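Long-range contacts in long form salivary protein D7L1 (Aedes aegypti, PDB 3DXL), which binds and sequesters host biogenic amines and cysteinyl and other leukotrienes in separate pockets, so modulating blood feeding by female mosquitoes: residues A[189-194]-A[242-247]; A[197-202]-A[262-267]. All blocks are in the same frame, centred on the assembly; numbering follows the deposited sequence.

Helix 184-196 connects the two contacts: its later turns cross helix 243-253 in interaction 1, and the loop leaving its C-terminal end meets helix 257-271 in interaction 2. The centres lie about 10 Å apart. Met194 O and Ile200 N, 3.2 Å apart, probably form a hydrogen bond where the loop turns back beside the helix end, while Ser244 OG packs 3.4 Å from Ile200 CG1. Val193 CG1 reaches within 3.9 Å of Phe264 CZ. Noradrenaline-binding residues sit on both helices that face each other here, His189 in 189-194 and Asp265 in 262-267; the nearest side-chain atoms of Phe264 and His189 are about 8 Å apart.

Interaction 1: residues A[189-194]-A[242-247]; sequences HTDCVM and EKSWHY
A buried, nearly perpendicular helix crossing joins helix 184-196 to the first turn of helix 243-253 within the second PBP/GOBP-family region of the chain. The short axes pass 8.0 Å apart at 81°, and a small residue, Ser244, occupies the point of closest backbone approach, its CA 4.9 Å from that of Asp191. The Ser244 side chain points into helix 184-196, with OG anti to its own carbonyl carbon. Ser244 OG donates to Asp191 OD1 at 2.7 Å and meets the anti lone pair of OD1, the one turned away from OD2. Asp191 CG lies anti to the backbone N (chi1 -169°), which swings the carboxylate toward Ser244. A water accepts from Ser244 N at 2.9 Å and lies within donating distance of Asp191 OD1, so it can bridge the pair, while OD2 is in a salt bridge with Lys195.

Apolar groups pack around this polar centre. Thr190 CG2, anti to its backbone N, rests 3.8 Å from Trp245 CA, whereas its OG1 is hydrogen-bonded to Phe186 O. The Met194 chain, bent at chi2 and chi3, brings CE to 4.0 Å from Tyr247 CB.

Asp191 therefore holds the hydroxyl directly and can reach a first-turn amide of helix 243-253 through water; the positive N-terminal end of that helix dipole and Lys195 would probably favour its ionised form.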
loop_
_atom_site.group_PDB
_atom_site.type_symbol
_atom_site.label_atom_id
_atom_site.label_comp_id
_atom_site.label_asym_id
_atom_site.label_seq_id
_atom_site.Cartn_x
_atom_site.Cartn_y
_atom_site.Cartn_z
ATOM N N HIS A 189 -8.477 -1.821 15.739
ATOM C CA HIS A 189 -7.452 -0.835 15.474
ATOM C C HIS A 189 -6.201 -1.487 14.865
ATOM O O HIS A 189 -5.627 -0.981 13.889
ATOM C CB HIS A 189 -7.102 -0.078 16.763
ATOM C CG HIS A 189 -5.816 0.672 16.665
ATOM N ND1 HIS A 189 -5.701 1.873 15.998
ATOM C CD2 HIS A 189 -4.569 0.347 17.075
ATOM C CE1 HIS A 189 -4.441 2.274 16.033
ATOM N NE2 HIS A 189 -3.735 1.366 16.685
ATOM N N THR A 190 -5.798 -2.627 15.417
ATOM C CA THR A 190 -4.600 -3.305 14.956
ATOM C C THR A 190 -4.829 -3.883 13.560
ATOM O O THR A 190 -3.916 -3.884 12.741
ATOM C CB THR A 190 -4.169 -4.375 15.969
ATOM O OG1 THR A 190 -3.850 -3.738 17.222
ATOM C CG2 THR A 190 -2.954 -5.118 15.503
ATOM N N ASP A 191 -6.048 -4.340 13.283
ATOM C CA ASP A 191 -6.419 -4.732 11.919
ATOM C C ASP A 191 -6.256 -3.556 10.941
ATOM O O ASP A 191 -5.712 -3.721 9.840
ATOM C CB ASP A 191 -7.846 -5.295 11.896
ATOM C CG ASP A 191 -8.189 -5.957 10.575
ATOM O OD1 ASP A 191 -7.463 -6.885 10.156
ATOM O OD2 ASP A 191 -9.178 -5.534 9.963
ATOM N N CYS A 192 -6.712 -2.376 11.345
ATOM C CA CYS A 192 -6.549 -1.158 10.535
ATOM C C CYS A 192 -5.081 -0.910 10.209
ATOM O O CYS A 192 -4.729 -0.656 9.050
ATOM C CB CYS A 192 -7.156 0.043 11.274
ATOM S SG CYS A 192 -7.020 1.667 10.461
ATOM N N VAL A 193 -4.215 -1.015 11.214
ATOM C CA VAL A 193 -2.794 -0.724 11.018
ATOM C C VAL A 193 -2.114 -1.802 10.165
ATOM O O VAL A 193 -1.423 -1.484 9.194
ATOM C CB VAL A 193 -2.055 -0.558 12.362
ATOM C CG1 VAL A 193 -0.566 -0.390 12.138
ATOM C CG2 VAL A 193 -2.613 0.631 13.131
ATOM N N MET A 194 -2.313 -3.066 10.529
ATOM C CA MET A 194 -1.657 -4.175 9.827
ATOM C C MET A 194 -2.073 -4.273 8.359
ATOM O O MET A 194 -1.259 -4.611 7.503
ATOM C CB MET A 194 -1.918 -5.501 10.547
ATOM C CG MET A 194 -1.330 -5.573 11.947
ATOM S SD MET A 194 0.462 -5.809 12.008
ATOM C CE MET A 194 0.594 -7.580 11.691
ATOM N N GLU A 242 -9.454 -11.574 13.809
ATOM C CA GLU A 242 -8.433 -11.542 14.851
ATOM C C GLU A 242 -7.032 -11.822 14.341
ATOM O O GLU A 242 -6.068 -11.786 15.119
ATOM C CB GLU A 242 -8.787 -12.527 15.952
ATOM C CG GLU A 242 -9.954 -12.064 16.797
ATOM C CD GLU A 242 -10.148 -12.906 18.037
ATOM O OE1 GLU A 242 -9.841 -14.119 18.001
ATOM O OE2 GLU A 242 -10.628 -12.354 19.045
ATOM N N LYS A 243 -6.912 -12.080 13.040
ATOM C CA LYS A 243 -5.626 -12.476 12.489
ATOM C C LYS A 243 -4.582 -11.359 12.557
ATOM O O LYS A 243 -3.442 -11.632 12.939
ATOM C CB LYS A 243 -5.779 -13.081 11.088
ATOM C CG LYS A 243 -6.478 -14.447 11.118
ATOM C CD LYS A 243 -6.850 -14.963 9.738
ATOM C CE LYS A 243 -5.674 -15.616 9.060
ATOM N NZ LYS A 243 -5.963 -15.931 7.640
ATOM N N SER A 244 -4.964 -10.121 12.224
ATOM C CA SER A 244 -4.035 -8.980 12.326
ATOM C C SER A 244 -3.474 -8.855 13.739
ATOM O O SER A 244 -2.259 -8.782 13.943
ATOM C CB SER A 244 -4.719 -7.666 11.947
ATOM O OG SER A 244 -4.932 -7.584 10.548
ATOM N N TRP A 245 -4.378 -8.845 14.713
ATOM C CA TRP A 245 -3.986 -8.736 16.114
ATOM C C TRP A 245 -3.107 -9.914 16.542
ATOM O O TRP A 245 -2.103 -9.726 17.234
ATOM C CB TRP A 245 -5.240 -8.633 16.976
ATOM C CG TRP A 245 -4.972 -8.627 18.457
ATOM C CD1 TRP A 245 -4.632 -7.549 19.228
ATOM C CD2 TRP A 245 -5.038 -9.755 19.343
ATOM N NE1 TRP A 245 -4.483 -7.941 20.546
ATOM C CE2 TRP A 245 -4.713 -9.287 20.641
ATOM C CE3 TRP A 245 -5.325 -11.116 19.170
ATOM C CZ2 TRP A 245 -4.693 -10.129 21.763
ATOM C CZ3 TRP A 245 -5.289 -11.955 20.285
ATOM C CH2 TRP A 245 -4.979 -11.455 21.564
ATOM N N HIS A 246 -3.475 -11.121 16.122
ATOM C CA HIS A 246 -2.671 -12.295 16.427
ATOM C C HIS A 246 -1.217 -12.135 16.000
ATOM O O HIS A 246 -0.299 -12.419 16.774
ATOM C CB HIS A 246 -3.256 -13.547 15.780
ATOM C CG HIS A 246 -2.350 -14.734 15.852
ATOM N ND1 HIS A 246 -2.204 -15.492 16.996
ATOM C CD2 HIS A 246 -1.540 -15.294 14.921
ATOM C CE1 HIS A 246 -1.346 -16.469 16.764
ATOM N NE2 HIS A 246 -0.924 -16.369 15.515
ATOM N N TYR A 247 -1.000 -11.707 14.755
ATOM C CA TYR A 247 0.360 -11.583 14.270
ATOM C C TYR A 247 1.106 -10.443 14.942
ATOM O O TYR A 247 2.294 -10.580 15.255
ATOM C CB TYR A 247 0.385 -11.468 12.743
ATOM C CG TYR A 247 0.196 -12.812 12.076
ATOM C CD1 TYR A 247 1.224 -13.748 12.061
ATOM C CD2 TYR A 247 -1.015 -13.154 11.486
ATOM C CE1 TYR A 247 1.057 -14.984 11.465
ATOM C CE2 TYR A 247 -1.189 -14.400 10.876
ATOM C CZ TYR A 247 -0.151 -15.298 10.878
ATOM O OH TYR A 247 -0.305 -16.524 10.281
HETATM O O HOH W 1 -7.403 -9.525 10.792
#

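Interaction 2: residues A[197-202]-A[262-267]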
loop_
_atom_site.group_PDB
_atom_site.type_symbol
_atom_site.label_atom_id
_atom_site.label_comp_id
_atom_site.label_asym_id
_atom_site.label_seq_id
_atom_site.Cartn_x
_atom_site.Cartn_y
_atom_site.Cartn_z
ATOM N N ILE A 197 -0.443 -1.141 6.387
ATOM C CA ILE A 197 0.950 -1.321 5.981
ATOM C C ILE A 197 1.174 -2.641 5.257
ATOM O O ILE A 197 2.312 -3.024 4.996
ATOM C CB ILE A 197 1.923 -1.168 7.155
ATOM C CG1 ILE A 197 1.661 -2.272 8.216
ATOM C CG2 ILE A 197 1.827 0.269 7.668
ATOM C CD1 ILE A 197 2.621 -2.301 9.383
ATOM N N ARG A 198 0.069 -3.319 4.947
ATOM C CA ARG A 198 0.061 -4.462 4.025
ATOM C C ARG A 198 0.735 -5.721 4.579
ATOM O O ARG A 198 1.090 -6.628 3.837
ATOM C CB ARG A 198 0.624 -4.058 2.645
ATOM C CG ARG A 198 -0.402 -3.411 1.702
ATOM C CD ARG A 198 -0.815 -2.000 2.118
ATOM N NE ARG A 198 -1.718 -1.394 1.139
ATOM C CZ ARG A 198 -2.243 -0.179 1.230
ATOM N NH1 ARG A 198 -1.984 0.606 2.268
ATOM N NH2 ARG A 198 -3.053 0.261 0.272
ATOM N N TYR A 199 0.899 -5.783 5.902
ATOM C CA TYR A 199 1.357 -7.025 6.543
ATOM C C TYR A 199 0.266 -8.088 6.479
ATOM O O TYR A 199 0.567 -9.277 6.483
ATOM C CB TYR A 199 1.738 -6.804 8.004
ATOM C CG TYR A 199 3.015 -6.051 8.245
ATOM C CD1 TYR A 199 3.695 -5.400 7.222
ATOM C CD2 TYR A 199 3.523 -5.959 9.537
ATOM C CE1 TYR A 199 4.848 -4.698 7.478
ATOM C CE2 TYR A 199 4.662 -5.262 9.803
ATOM C CZ TYR A 199 5.332 -4.631 8.784
ATOM O OH TYR A 199 6.463 -3.916 9.056
ATOM N N ILE A 200 -0.989 -7.633 6.428
ATOM C CA ILE A 200 -2.161 -8.487 6.279
ATOM C C ILE A 200 -2.916 -8.005 5.050
ATOM O O ILE A 200 -3.104 -6.803 4.866
ATOM C CB ILE A 200 -3.086 -8.410 7.532
ATOM C CG1 ILE A 200 -2.332 -8.846 8.801
ATOM C CG2 ILE A 200 -4.374 -9.214 7.342
ATOM C CD1 ILE A 200 -2.042 -10.340 8.924
ATOM N N THR A 201 -3.316 -8.948 4.200
ATOM C CA THR A 201 -4.053 -8.638 2.962
ATOM C C THR A 201 -5.533 -8.344 3.231
ATOM O O THR A 201 -6.033 -8.548 4.333
ATOM C CB THR A 201 -3.966 -9.817 1.961
ATOM O OG1 THR A 201 -4.688 -10.931 2.483
ATOM C CG2 THR A 201 -2.518 -10.210 1.700
ATOM N N LYS A 202 -6.244 -7.911 2.185
ATOM C CA LYS A 202 -7.700 -7.692 2.259
ATOM C C LYS A 202 -8.509 -8.921 2.716
ATOM O O LYS A 202 -9.558 -8.775 3.350
ATOM C CB LYS A 202 -8.236 -7.167 0.917
ATOM C CG LYS A 202 -8.214 -8.188 -0.223
ATOM C CD LYS A 202 -8.927 -7.675 -1.470
ATOM C CE LYS A 202 -9.099 -8.781 -2.500
ATOM N NZ LYS A 202 -9.786 -8.308 -3.739
ATOM N N GLU A 262 11.762 -1.939 15.735
ATOM C CA GLU A 262 12.573 -1.052 14.919
ATOM C C GLU A 262 12.030 -0.933 13.486
ATOM O O GLU A 262 11.887 0.173 12.949
ATOM C CB GLU A 262 14.033 -1.498 14.928
ATOM C CG GLU A 262 14.941 -0.479 14.303
ATOM C CD GLU A 262 16.427 -0.773 14.437
ATOM O OE1 GLU A 262 16.829 -1.724 15.151
ATOM O OE2 GLU A 262 17.196 -0.015 13.823
ATOM N N ALA A 263 11.701 -2.071 12.888
ATOM C CA ALA A 263 11.165 -2.105 11.533
ATOM C C ALA A 263 9.806 -1.402 11.444
ATOM O O ALA A 263 9.531 -0.656 10.498
ATOM C CB ALA A 263 11.051 -3.534 11.074
ATOM N N PHE A 264 8.955 -1.663 12.430
ATOM C CA PHE A 264 7.584 -1.141 12.483
ATOM C C PHE A 264 7.623 0.369 12.705
ATOM O O PHE A 264 6.876 1.114 12.076
ATOM C CB PHE A 264 6.861 -1.841 13.637
ATOM C CG PHE A 264 5.359 -1.976 13.499
ATOM C CD1 PHE A 264 4.797 -2.707 12.461
ATOM C CD2 PHE A 264 4.510 -1.475 14.489
ATOM C CE1 PHE A 264 3.422 -2.895 12.396
ATOM C CE2 PHE A 264 3.129 -1.662 14.419
ATOM C CZ PHE A 264 2.596 -2.376 13.361
ATOM N N ASP A 265 8.516 0.824 13.582
ATOM C CA ASP A 265 8.696 2.257 13.801
ATOM C C ASP A 265 9.096 2.961 12.506
ATOM O O ASP A 265 8.568 4.023 12.166
ATOM C CB ASP A 265 9.779 2.548 14.852
ATOM C CG ASP A 265 9.317 2.319 16.283
ATOM O OD1 ASP A 265 8.126 2.049 16.542
ATOM O OD2 ASP A 265 10.197 2.411 17.158
ATOM N N TYR A 266 10.048 2.388 11.777
ATOM C CA TYR A 266 10.491 3.029 10.539
ATOM C C TYR A 266 9.397 2.983 9.464
ATOM O O TYR A 266 9.233 3.941 8.697
ATOM C CB TYR A 266 11.784 2.401 10.030
ATOM C CG TYR A 266 12.446 3.135 8.875
ATOM C CD1 TYR A 266 12.547 4.529 8.860
ATOM C CD2 TYR A 266 13.010 2.422 7.811
ATOM C CE1 TYR A 266 13.174 5.188 7.807
ATOM C CE2 TYR A 266 13.644 3.080 6.764
ATOM C CZ TYR A 266 13.723 4.455 6.772
ATOM O OH TYR A 266 14.358 5.119 5.753
ATOM N N ARG A 267 8.623 1.901 9.442
ATOM C CA ARG A 267 7.473 1.845 8.547
ATOM C C ARG A 267 6.478 2.956 8.857
ATOM O O ARG A 267 5.936 3.569 7.927
ATOM C CB ARG A 267 6.799 0.476 8.579
ATOM C CG ARG A 267 5.598 0.361 7.619
ATOM C CD ARG A 267 5.981 0.710 6.180
ATOM N NE ARG A 267 4.891 0.567 5.218
ATOM C CZ ARG A 267 4.575 -0.569 4.604
ATOM N NH1 ARG A 267 5.231 -1.697 4.880
ATOM N NH2 ARG A 267 3.605 -0.574 3.690
#
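Beside the biogenic-amine pocket of the C-terminal half, the loop after helix 184-196 packs against helix 257-271, which carries the noradrenaline-binding residues Asp265 and Glu268. Ile197, the first residue to leave helical geometry, lies between two aromatic rings and the guanidinium of Arg267. Its CG1 takes the crowded position between backbone N and carbonyl carbon (chi1 63°), and this, with an extended chi2, places CD1 over the centre of one Tyr199 ring face, 3.5 Å above its plane, with the Phe264 ring alongside. Its other branch, CG2, is 3.8 Å from Arg267 CG, and the branch-point carbon CB sits over one face of the Arg267 guanidinium.

Phe264 and Tyr199 meet obliquely, with planes at 48° and Tyr199 CE2 3.7 Å from Phe264 CD1. Tyr199 OH lies in the plane of the Phe264 ring at its edge, and is hydrogen-bonded to Asp214.

Arg267 reaches Tyr199 tip to tip, NH1 being 4.0 Å from CE1. Ile197 O is 3.1 Å from Arg267 NH2. Salt bridges from NH1 to Glu210 and Asp214 of helix 208-217 would balance this buried charge. A loop leaving one helix and packing on another, next to ligand-binding residues, is consistent with the all-helical odorant-binding-protein (PBP/GOBP) fold.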